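Local coordinates for Ifi204 (Mus musculus domesticus, PDB 5YZW), which probably senses foreign DNA in innate immunity by binding it through its HIN domains, of which this is HINb, at residues Q12-K17 / M92-T97; R60-I65 / V86-T91; K107-F112 / D142-M147. All coordinates share one frame; numbering follows the deposited sequence.

Interaction 1: residues Q12-K17 / M92-T97; sequences QVMVLK and MVISNT
In the first β-barrel of the HIN domain, an OB-type fold, strand 11-25 is covered here by the chain entering helix 96-103: Met-92 and Ile-94 lie against Met-14. No hydrogen bond joins the two segments. Met-92 reaches across with its tip. Its CG is anti to the backbone N (chi1 -163°) and the chain runs extended beyond CG, which carries CE to the strand backbone, 3.5 Å from Gln-12 O. The sulfur of the same side chain lies beside the next peptide, with Met-92 SD 3.9 Å from Met-14 N. Met-14 in turn meets Ile-94. Its SD sits 3.8 Å from Ile-94 CG1, the two side chains crossing obliquely, and Met-14 CB is 4.0 Å from Ile-94 CD1. A bend at chi3 (-89°) places the methyl group, and Met-14 CE ends 4.1 Å from Met-92 O. Ala-38 of the neighbouring strand also touches Ile-94. Ser-95 is the N-cap of helix 96-103, its OG bonded to Leu-98 N, and the helix continues the cover with Arg-99 on Met-14 and Leu-16 and Ala-102 on Leu-16. Thioether groups thus pack on both apolar side chains and peptide atoms, and with no hydrogen bond across, the contact between these segments rests on van der Waals fit.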
loop_
_atom_site.group_PDB
_atom_site.type_symbol
_atom_site.label_atom_id
_atom_site.label_comp_id
_atom_site.label_asym_id
_atom_site.label_seq_id
_atom_site.Cartn_x
_atom_site.Cartn_y
_atom_site.Cartn_z
ATOM N N GLN A 12 19.004 -3.155 -4.468
ATOM C CA GLN A 12 18.823 -2.804 -5.872
ATOM C C GLN A 12 17.509 -3.389 -6.347
ATOM O O GLN A 12 17.348 -4.611 -6.357
ATOM C CB GLN A 12 19.969 -3.337 -6.742
ATOM C CG GLN A 12 21.129 -2.395 -6.913
ATOM C CD GLN A 12 22.157 -2.924 -7.903
ATOM O OE1 GLN A 12 21.853 -3.797 -8.726
ATOM N NE2 GLN A 12 23.374 -2.376 -7.846
ATOM N N VAL A 13 16.571 -2.525 -6.748
ATOM C CA VAL A 13 15.212 -2.971 -7.047
ATOM C C VAL A 13 14.684 -2.330 -8.323
ATOM O O VAL A 13 15.130 -1.264 -8.754
ATOM C CB VAL A 13 14.222 -2.699 -5.880
ATOM C CG1 VAL A 13 14.691 -3.372 -4.617
ATOM C CG2 VAL A 13 14.067 -1.194 -5.632
ATOM N N MET A 14 13.695 -2.994 -8.910
ATOM C CA MET A 14 12.868 -2.391 -9.939
ATOM C C MET A 14 11.555 -1.919 -9.321
ATOM O O MET A 14 10.917 -2.659 -8.571
ATOM C CB MET A 14 12.579 -3.367 -11.075
ATOM C CG MET A 14 11.966 -2.643 -12.266
ATOM S SD MET A 14 11.475 -3.692 -13.633
ATOM C CE MET A 14 12.996 -3.744 -14.602
ATOM N N VAL A 15 11.173 -0.683 -9.629
ATOM C CA VAL A 15 9.879 -0.130 -9.229
ATOM C C VAL A 15 8.778 -0.790 -10.043
ATOM O O VAL A 15 8.801 -0.752 -11.276
ATOM C CB VAL A 15 9.863 1.391 -9.430
ATOM C CG1 VAL A 15 8.515 1.967 -8.993
ATOM C CG2 VAL A 15 11.027 2.037 -8.679
ATOM N N LEU A 16 7.795 -1.382 -9.358
ATOM C CA LEU A 16 6.668 -2.028 -10.025
ATOM C C LEU A 16 5.436 -1.131 -10.118
ATOM O O LEU A 16 4.836 -1.014 -11.186
ATOM C CB LEU A 16 6.304 -3.328 -9.302
ATOM C CG LEU A 16 7.439 -4.363 -9.232
ATOM C CD1 LEU A 16 6.909 -5.702 -8.774
ATOM C CD2 LEU A 16 8.154 -4.516 -10.552
ATOM N N LYS A 17 5.053 -0.492 -9.022
ATOM C CA LYS A 17 3.835 0.306 -8.948
ATOM C C LYS A 17 4.013 1.348 -7.856
ATOM O O LYS A 17 4.771 1.145 -6.900
ATOM C CB LYS A 17 2.601 -0.585 -8.716
ATOM C CG LYS A 17 2.243 -0.936 -7.264
ATOM C CD LYS A 17 1.201 -0.002 -6.602
ATOM C CE LYS A 17 1.188 -0.186 -5.073
ATOM N NZ LYS A 17 0.147 0.649 -4.464
ATOM N N MET A 92 18.112 -5.861 -15.378
ATOM C CA MET A 92 17.336 -6.503 -14.338
ATOM C C MET A 92 16.175 -7.200 -15.021
ATOM O O MET A 92 15.570 -6.651 -15.947
ATOM C CB MET A 92 16.833 -5.499 -13.298
ATOM C CG MET A 92 16.375 -6.141 -12.003
ATOM S SD MET A 92 16.553 -5.059 -10.565
ATOM C CE MET A 92 16.349 -6.276 -9.281
ATOM N N VAL A 93 15.885 -8.419 -14.591
ATOM C CA VAL A 93 14.715 -9.146 -15.058
ATOM C C VAL A 93 13.866 -9.532 -13.849
ATOM O O VAL A 93 14.381 -10.069 -12.860
ATOM C CB VAL A 93 15.111 -10.380 -15.883
ATOM C CG1 VAL A 93 16.172 -11.197 -15.143
ATOM C CG2 VAL A 93 13.875 -11.215 -16.207
ATOM N N ILE A 94 12.573 -9.238 -13.922
ATOM C CA ILE A 94 11.610 -9.593 -12.885
ATOM C C ILE A 94 10.699 -10.651 -13.490
ATOM O O ILE A 94 9.917 -10.356 -14.403
ATOM C CB ILE A 94 10.820 -8.367 -12.406
ATOM C CG1 ILE A 94 11.768 -7.186 -12.166
ATOM C CG2 ILE A 94 9.998 -8.682 -11.151
ATOM C CD1 ILE A 94 12.649 -7.345 -10.940
ATOM N N SER A 95 10.815 -11.887 -13.007
ATOM C CA SER A 95 10.006 -12.976 -13.543
ATOM C C SER A 95 8.527 -12.616 -13.493
ATOM O O SER A 95 8.072 -11.909 -12.589
ATOM C CB SER A 95 10.265 -14.264 -12.761
ATOM O OG SER A 95 9.856 -14.135 -11.411
ATOM N N ASN A 96 7.782 -13.085 -14.498
ATOM C CA ASN A 96 6.357 -12.786 -14.557
ATOM C C ASN A 96 5.626 -13.353 -13.348
ATOM O O ASN A 96 4.648 -12.763 -12.878
ATOM C CB ASN A 96 5.770 -13.326 -15.863
ATOM C CG ASN A 96 4.409 -12.726 -16.194
ATOM O OD1 ASN A 96 3.576 -12.506 -15.313
ATOM N ND2 ASN A 96 4.178 -12.464 -17.477
ATOM N N THR A 97 6.099 -14.483 -12.816
ATOM C CA THR A 97 5.496 -15.030 -11.605
ATOM C C THR A 97 5.704 -14.096 -10.419
ATOM O O THR A 97 4.785 -13.886 -9.616
ATOM C CB THR A 97 6.075 -16.410 -11.305
ATOM O OG1 THR A 97 7.501 -16.314 -11.231
ATOM C CG2 THR A 97 5.714 -17.379 -12.410
#

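Interaction 2: residues R60-I65 / V86-T91; sequences RNIIAI and VNVNPT
Ile-62 O, at the start of strand 62-71 in the first OB-type barrel, accepts a hydrogen bond of 2.9 Å from water 1. The same water accepts from the backbone of the facing loop, with Val-88 N 3.3 Å from its oxygen, and so bridges strand 62-71 to the loop that follows strand 83-84. This water-mediated link stands in for direct bonds, none of which joins the two segments. Further along, an antiparallel backbone bond between Ala-64 and Ser-84 ties the strand to the residues leading into the loop. Val-88 is the loop's apolar anchor. Its CG1 is anti to the carbonyl carbon (chi1 -79°), beside the backbone N, which leaves CG2 in the crowded position between N and carbonyl carbon. That CG2 is pushed against the strand, with Val-88 CG2 3.3 Å from Ile-62 O and also 3.4 Å from Ile-62 CG2, closer than two methyls normally pack. The Ile-62 and Val-88 side chains run alongside each other, pointing opposite ways. The other branch serves the next residue on this face, Val-88 CG1 lying 4.1 Å from Ala-64 CB. Between the two, Ile-63 turns its side chain away from the loop, towards Val-13 and Val-15 of strand 11-25, as expected for alternation along a strand. CD1 of Ile-62 reaches the loop backbone at Asn-89 and Pro-90; Pro-90 CA is 4.2 Å from Ile-62 CD1. Met-14 and Met-92 also touch Ile-62, so its side chain is shared between loop and sheet. At the limit of its reach, Ile-62 CD1 stops 3.2 Å from Asn-89 O, a close methyl-to-carbonyl approach.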
loop_
_atom_site.group_PDB
_atom_site.type_symbol
_atom_site.label_atom_id
_atom_site.label_comp_id
_atom_site.label_asym_id
_atom_site.label_seq_id
_atom_site.Cartn_x
_atom_site.Cartn_y
_atom_site.Cartn_z
ATOM N N ARG A 60 9.155 0.707 -13.668
ATOM C CA ARG A 60 10.213 0.136 -14.508
ATOM C C ARG A 60 11.575 0.797 -14.288
ATOM O O ARG A 60 12.565 0.304 -14.812
ATOM C CB ARG A 60 9.883 0.154 -16.012
ATOM C CG ARG A 60 8.505 -0.417 -16.318
ATOM C CD ARG A 60 8.225 -0.517 -17.807
ATOM N NE ARG A 60 8.788 -1.721 -18.425
ATOM C CZ ARG A 60 8.722 -2.969 -17.950
ATOM N NH1 ARG A 60 8.076 -3.268 -16.828
ATOM N NH2 ARG A 60 9.298 -3.946 -18.637
ATOM N N ASN A 61 11.660 1.883 -13.521
ATOM C CA ASN A 61 12.958 2.440 -13.155
ATOM C C ASN A 61 13.682 1.484 -12.213
ATOM O O ASN A 61 13.065 0.830 -11.372
ATOM C CB ASN A 61 12.768 3.806 -12.488
ATOM C CG ASN A 61 14.009 4.683 -12.531
ATOM O OD1 ASN A 61 14.996 4.391 -13.236
ATOM N ND2 ASN A 61 13.957 5.787 -11.782
ATOM N N ILE A 62 14.997 1.376 -12.362
ATOM C CA ILE A 62 15.802 0.554 -11.465
ATOM C C ILE A 62 16.577 1.492 -10.549
ATOM O O ILE A 62 17.133 2.498 -11.006
ATOM C CB ILE A 62 16.716 -0.400 -12.251
ATOM C CG1 ILE A 62 15.841 -1.317 -13.107
ATOM C CG2 ILE A 62 17.493 -1.280 -11.314
ATOM C CD1 ILE A 62 16.611 -2.039 -14.183
ATOM N N ILE A 63 16.545 1.211 -9.241
ATOM C CA ILE A 63 17.005 2.161 -8.229
ATOM C C ILE A 63 17.738 1.399 -7.130
ATOM O O ILE A 63 17.614 0.178 -7.000
ATOM C CB ILE A 63 15.828 3.002 -7.627
ATOM C CG1 ILE A 63 14.837 2.108 -6.891
ATOM C CG2 ILE A 63 15.105 3.824 -8.703
ATOM C CD1 ILE A 63 13.633 2.865 -6.235
ATOM N N ALA A 64 18.527 2.135 -6.343
ATOM C CA ALA A 64 19.301 1.564 -5.240
ATOM C C ALA A 64 18.859 2.264 -3.960
ATOM O O ALA A 64 18.885 3.496 -3.889
ATOM C CB ALA A 64 20.822 1.724 -5.486
ATOM N N ILE A 65 18.413 1.497 -2.966
ATOM C CA ILE A 65 17.846 2.066 -1.743
ATOM C C ILE A 65 18.805 1.803 -0.584
ATOM O O ILE A 65 19.112 0.645 -0.284
ATOM C CB ILE A 65 16.456 1.485 -1.429
ATOM C CG1 ILE A 65 15.473 1.722 -2.585
ATOM C CG2 ILE A 65 15.921 2.101 -0.139
ATOM C CD1 ILE A 65 14.079 1.073 -2.352
ATOM N N VAL A 86 21.103 5.808 -11.388
ATOM C CA VAL A 86 21.820 5.987 -12.654
ATOM C C VAL A 86 22.480 4.668 -13.051
ATOM O O VAL A 86 23.539 4.310 -12.527
ATOM C CB VAL A 86 22.831 7.132 -12.583
ATOM C CG1 VAL A 86 23.577 7.266 -13.928
ATOM C CG2 VAL A 86 22.121 8.431 -12.230
ATOM N N ASN A 87 21.855 3.960 -14.004
ATOM C CA ASN A 87 22.394 2.736 -14.618
ATOM C C ASN A 87 22.875 1.735 -13.562
ATOM O O ASN A 87 23.971 1.174 -13.645
ATOM C CB ASN A 87 23.519 3.072 -15.616
ATOM C CG ASN A 87 23.654 2.036 -16.734
ATOM O OD1 ASN A 87 22.779 1.911 -17.587
ATOM N ND2 ASN A 87 24.763 1.301 -16.736
ATOM N N VAL A 88 22.036 1.512 -12.551
ATOM C CA VAL A 88 22.421 0.628 -11.454
ATOM C C VAL A 88 22.480 -0.822 -11.930
ATOM O O VAL A 88 23.445 -1.544 -11.654
ATOM C CB VAL A 88 21.460 0.808 -10.262
ATOM C CG1 VAL A 88 21.812 2.068 -9.480
ATOM C CG2 VAL A 88 20.041 0.906 -10.742
ATOM N N ASN A 89 21.460 -1.268 -12.659
ATOM C CA ASN A 89 21.462 -2.606 -13.241
ATOM C C ASN A 89 20.531 -2.652 -14.447
ATOM O O ASN A 89 19.488 -3.315 -14.397
ATOM C CB ASN A 89 21.052 -3.657 -12.204
ATOM C CG ASN A 89 21.597 -5.040 -12.525
ATOM O OD1 ASN A 89 22.585 -5.178 -13.254
ATOM N ND2 ASN A 89 20.952 -6.075 -11.989
ATOM N N PRO A 90 20.895 -1.993 -15.566
ATOM C CA PRO A 90 19.991 -1.935 -16.727
ATOM C C PRO A 90 19.523 -3.317 -17.164
ATOM O O PRO A 90 18.512 -3.475 -17.851
ATOM C CB PRO A 90 20.853 -1.268 -17.807
ATOM C CG PRO A 90 22.271 -1.535 -17.391
ATOM C CD PRO A 90 22.249 -1.506 -15.888
ATOM N N THR A 91 20.284 -4.327 -16.758
ATOM C CA THR A 91 19.932 -5.723 -16.945
ATOM C C THR A 91 19.359 -6.219 -15.624
ATOM O O THR A 91 20.027 -6.868 -14.819
ATOM C CB THR A 91 21.149 -6.513 -17.347
ATOM O OG1 THR A 91 21.616 -5.970 -18.584
ATOM C CG2 THR A 91 20.782 -7.969 -17.553
HETATM O O HOH W 1 19.141 2.911 -13.042
#

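Interaction 3: residues K107-F112 / D142-M147; sequences KISYLF and DDTGKM
Ile-108 and Asp-142 lie side by side, their side chains pointing opposite ways, and the carboxylate thereby reaches the start of helix 108-112. Chi1 of Asp-142 is 61°, setting CG between its own backbone N and carbonyl carbon, from where the carboxylate serves both the helix start and its own loop. Asp-142 OD2 accepts from Ile-108 N at 2.8 Å through its syn lone pair, nearly straight at 168°. The other oxygen turns back to the loop, where Thr-144 N, 2.8 Å from Asp-142 OD1, approaches from above the carboxylate plane. The carboxylate is thus gripped from both segments, and the partial positive charge of the helix start probably favours its ionised form. An alanine in place of Asp-142 would probably leave Ile-108 N and Thr-144 N without these acceptors and loosen the turn from the helix. Next to it Thr-144 OG1 accepts from Ser-109 N at 3.3 Å, so two successive amides of the first helical turn are met by side chains of the loop. Lys-107, at the N-cap position, runs across Thr-144 at about a right angle and ends at Asp-143 in a salt bridge whose bonds are weak, Lys-107 NZ lying 2.9 Å from Asp-143 OD2. On the buried side the Met-147 and Ile-108 side chains lie alongside, with Ile-108 CD1 3.7 Å from Met-147 CG, and Leu-111 crosses Met-147 at about a right angle, Leu-111 CD1 3.9 Å from Met-147 SD. The Phe-112 ring brings its edge to Lys-146 O, 3.6 Å from Phe-112 CZ, and meets Trp-180. Asp-142 OD1 and Thr-144 N form an Asx turn in the tight hairpin between strands 135-142 and 145-151, against which the short helix docks in the second OB-type barrel.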
loop_
_atom_site.group_PDB
_atom_site.type_symbol
_atom_site.label_atom_id
_atom_site.label_comp_id
_atom_site.label_asym_id
_atom_site.label_seq_id
_atom_site.Cartn_x
_atom_site.Cartn_y
_atom_site.Cartn_z
ATOM N N LYS A 107 -7.460 -12.970 -1.594
ATOM C CA LYS A 107 -8.878 -13.323 -1.573
ATOM C C LYS A 107 -9.446 -13.125 -0.169
ATOM O O LYS A 107 -8.764 -13.343 0.838
ATOM C CB LYS A 107 -9.098 -14.760 -2.057
ATOM C CG LYS A 107 -8.655 -14.992 -3.509
ATOM C CD LYS A 107 -9.803 -15.408 -4.410
ATOM C CE LYS A 107 -9.609 -14.918 -5.845
ATOM N NZ LYS A 107 -10.588 -15.524 -6.795
ATOM N N ILE A 108 -10.699 -12.673 -0.109
ATOM C CA ILE A 108 -11.320 -12.344 1.174
ATOM C C ILE A 108 -11.264 -13.531 2.126
ATOM O O ILE A 108 -10.951 -13.375 3.314
ATOM C CB ILE A 108 -12.761 -11.849 0.944
ATOM C CG1 ILE A 108 -12.730 -10.489 0.239
ATOM C CG2 ILE A 108 -13.555 -11.806 2.254
ATOM C CD1 ILE A 108 -13.999 -9.691 0.367
ATOM N N SER A 109 -11.542 -14.740 1.620
ATOM C CA SER A 109 -11.486 -15.925 2.471
ATOM C C SER A 109 -10.098 -16.104 3.060
ATOM O O SER A 109 -9.954 -16.545 4.204
ATOM C CB SER A 109 -11.887 -17.175 1.685
ATOM O OG SER A 109 -11.112 -17.312 0.506
ATOM N N TYR A 110 -9.062 -15.759 2.292
ATOM C CA TYR A 110 -7.700 -15.882 2.795
ATOM C C TYR A 110 -7.416 -14.867 3.892
ATOM O O TYR A 110 -6.628 -15.145 4.805
ATOM C CB TYR A 110 -6.697 -15.718 1.651
ATOM C CG TYR A 110 -5.262 -15.739 2.095
ATOM C CD1 TYR A 110 -4.633 -16.932 2.426
ATOM C CD2 TYR A 110 -4.534 -14.571 2.192
ATOM C CE1 TYR A 110 -3.315 -16.952 2.837
ATOM C CE2 TYR A 110 -3.218 -14.582 2.604
ATOM C CZ TYR A 110 -2.612 -15.774 2.924
ATOM O OH TYR A 110 -1.292 -15.784 3.333
ATOM N N LEU A 111 -8.041 -13.687 3.818
ATOM C CA LEU A 111 -7.866 -12.696 4.871
ATOM C C LEU A 111 -8.435 -13.185 6.195
ATOM O O LEU A 111 -7.917 -12.824 7.259
ATOM C CB LEU A 111 -8.524 -11.383 4.476
ATOM C CG LEU A 111 -7.840 -10.600 3.368
ATOM C CD1 LEU A 111 -8.442 -9.212 3.284
ATOM C CD2 LEU A 111 -6.344 -10.513 3.634
ATOM N N PHE A 112 -9.481 -14.018 6.154
ATOM C CA PHE A 112 -10.072 -14.521 7.390
ATOM C C PHE A 112 -9.093 -15.385 8.176
ATOM O O PHE A 112 -9.210 -15.493 9.401
ATOM C CB PHE A 112 -11.345 -15.312 7.085
ATOM C CG PHE A 112 -12.446 -14.488 6.479
ATOM C CD1 PHE A 112 -12.471 -13.112 6.637
ATOM C CD2 PHE A 112 -13.469 -15.092 5.763
ATOM C CE1 PHE A 112 -13.489 -12.350 6.087
ATOM C CE2 PHE A 112 -14.495 -14.332 5.211
ATOM C CZ PHE A 112 -14.504 -12.963 5.374
ATOM N N ASP A 142 -15.852 -10.700 -2.960
ATOM C CA ASP A 142 -15.320 -11.407 -4.118
ATOM C C ASP A 142 -15.990 -12.780 -4.174
ATOM O O ASP A 142 -16.973 -13.041 -3.471
ATOM C CB ASP A 142 -13.781 -11.469 -4.063
ATOM C CG ASP A 142 -13.244 -12.206 -2.834
ATOM O OD1 ASP A 142 -13.994 -12.977 -2.201
ATOM O OD2 ASP A 142 -12.059 -11.990 -2.478
ATOM N N ASP A 143 -15.452 -13.666 -5.012
ATOM C CA ASP A 143 -15.972 -15.019 -5.177
ATOM C C ASP A 143 -15.620 -15.937 -4.006
ATOM O O ASP A 143 -15.730 -17.162 -4.143
ATOM C CB ASP A 143 -15.456 -15.620 -6.486
ATOM C CG ASP A 143 -13.948 -15.482 -6.634
ATOM O OD1 ASP A 143 -13.377 -14.535 -6.053
ATOM O OD2 ASP A 143 -13.333 -16.316 -7.335
ATOM N N THR A 144 -15.188 -15.373 -2.870
ATOM C CA THR A 144 -14.878 -16.154 -1.678
ATOM C C THR A 144 -15.532 -15.641 -0.401
ATOM O O THR A 144 -15.603 -16.405 0.569
ATOM C CB THR A 144 -13.357 -16.222 -1.447
ATOM O OG1 THR A 144 -12.808 -14.897 -1.401
ATOM C CG2 THR A 144 -12.674 -17.019 -2.544
ATOM N N GLY A 145 -16.007 -14.399 -0.357
ATOM C CA GLY A 145 -16.619 -13.888 0.853
ATOM C C GLY A 145 -16.897 -12.400 0.754
ATOM O O GLY A 145 -16.774 -11.794 -0.314
ATOM N N LYS A 146 -17.275 -11.826 1.898
ATOM C CA LYS A 146 -17.674 -10.428 1.998
ATOM C C LYS A 146 -17.141 -9.853 3.302
ATOM O O LYS A 146 -16.996 -10.575 4.293
ATOM C CB LYS A 146 -19.215 -10.265 1.953
ATOM C CG LYS A 146 -19.873 -10.703 0.649
ATOM C CD LYS A 146 -20.780 -11.926 0.862
ATOM C CE LYS A 146 -21.227 -12.528 -0.459
ATOM N NZ LYS A 146 -22.486 -13.314 -0.328
ATOM N N MET A 147 -16.843 -8.553 3.298
ATOM C CA MET A 147 -16.414 -7.860 4.508
ATOM C C MET A 147 -16.678 -6.368 4.338
ATOM O O MET A 147 -17.145 -5.909 3.292
ATOM C CB MET A 147 -14.937 -8.145 4.832
ATOM C CG MET A 147 -13.979 -7.974 3.657
ATOM S SD MET A 147 -12.217 -8.357 3.987
ATOM C CE MET A 147 -12.088 -8.098 5.745
#

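Overall arrangement
Interactions 1 and 2 belong to the first barrel and interaction 3 to the second. The first two have centres about 10 Å apart and share a sheet, in which strands 11-25 and 62-71 are neighbours: Val-13 O probably accepts from Ile-63 N and Val-15 O from Arg-60 N. Along the chain, 60-65 and 86-91 both fall between 12-17 and 92-97, and the loop of interaction 2 runs directly into that of interaction 1. Helix 96-103 then leads to helix 108-112 and interaction 3, whose centre is about 28 Å from that of interaction 1 and 37 Å from that of interaction 2. Interactions 1 and 3 bracket, along the chain, the segment linking the tandem OB folds, while interaction 2 lies farther out.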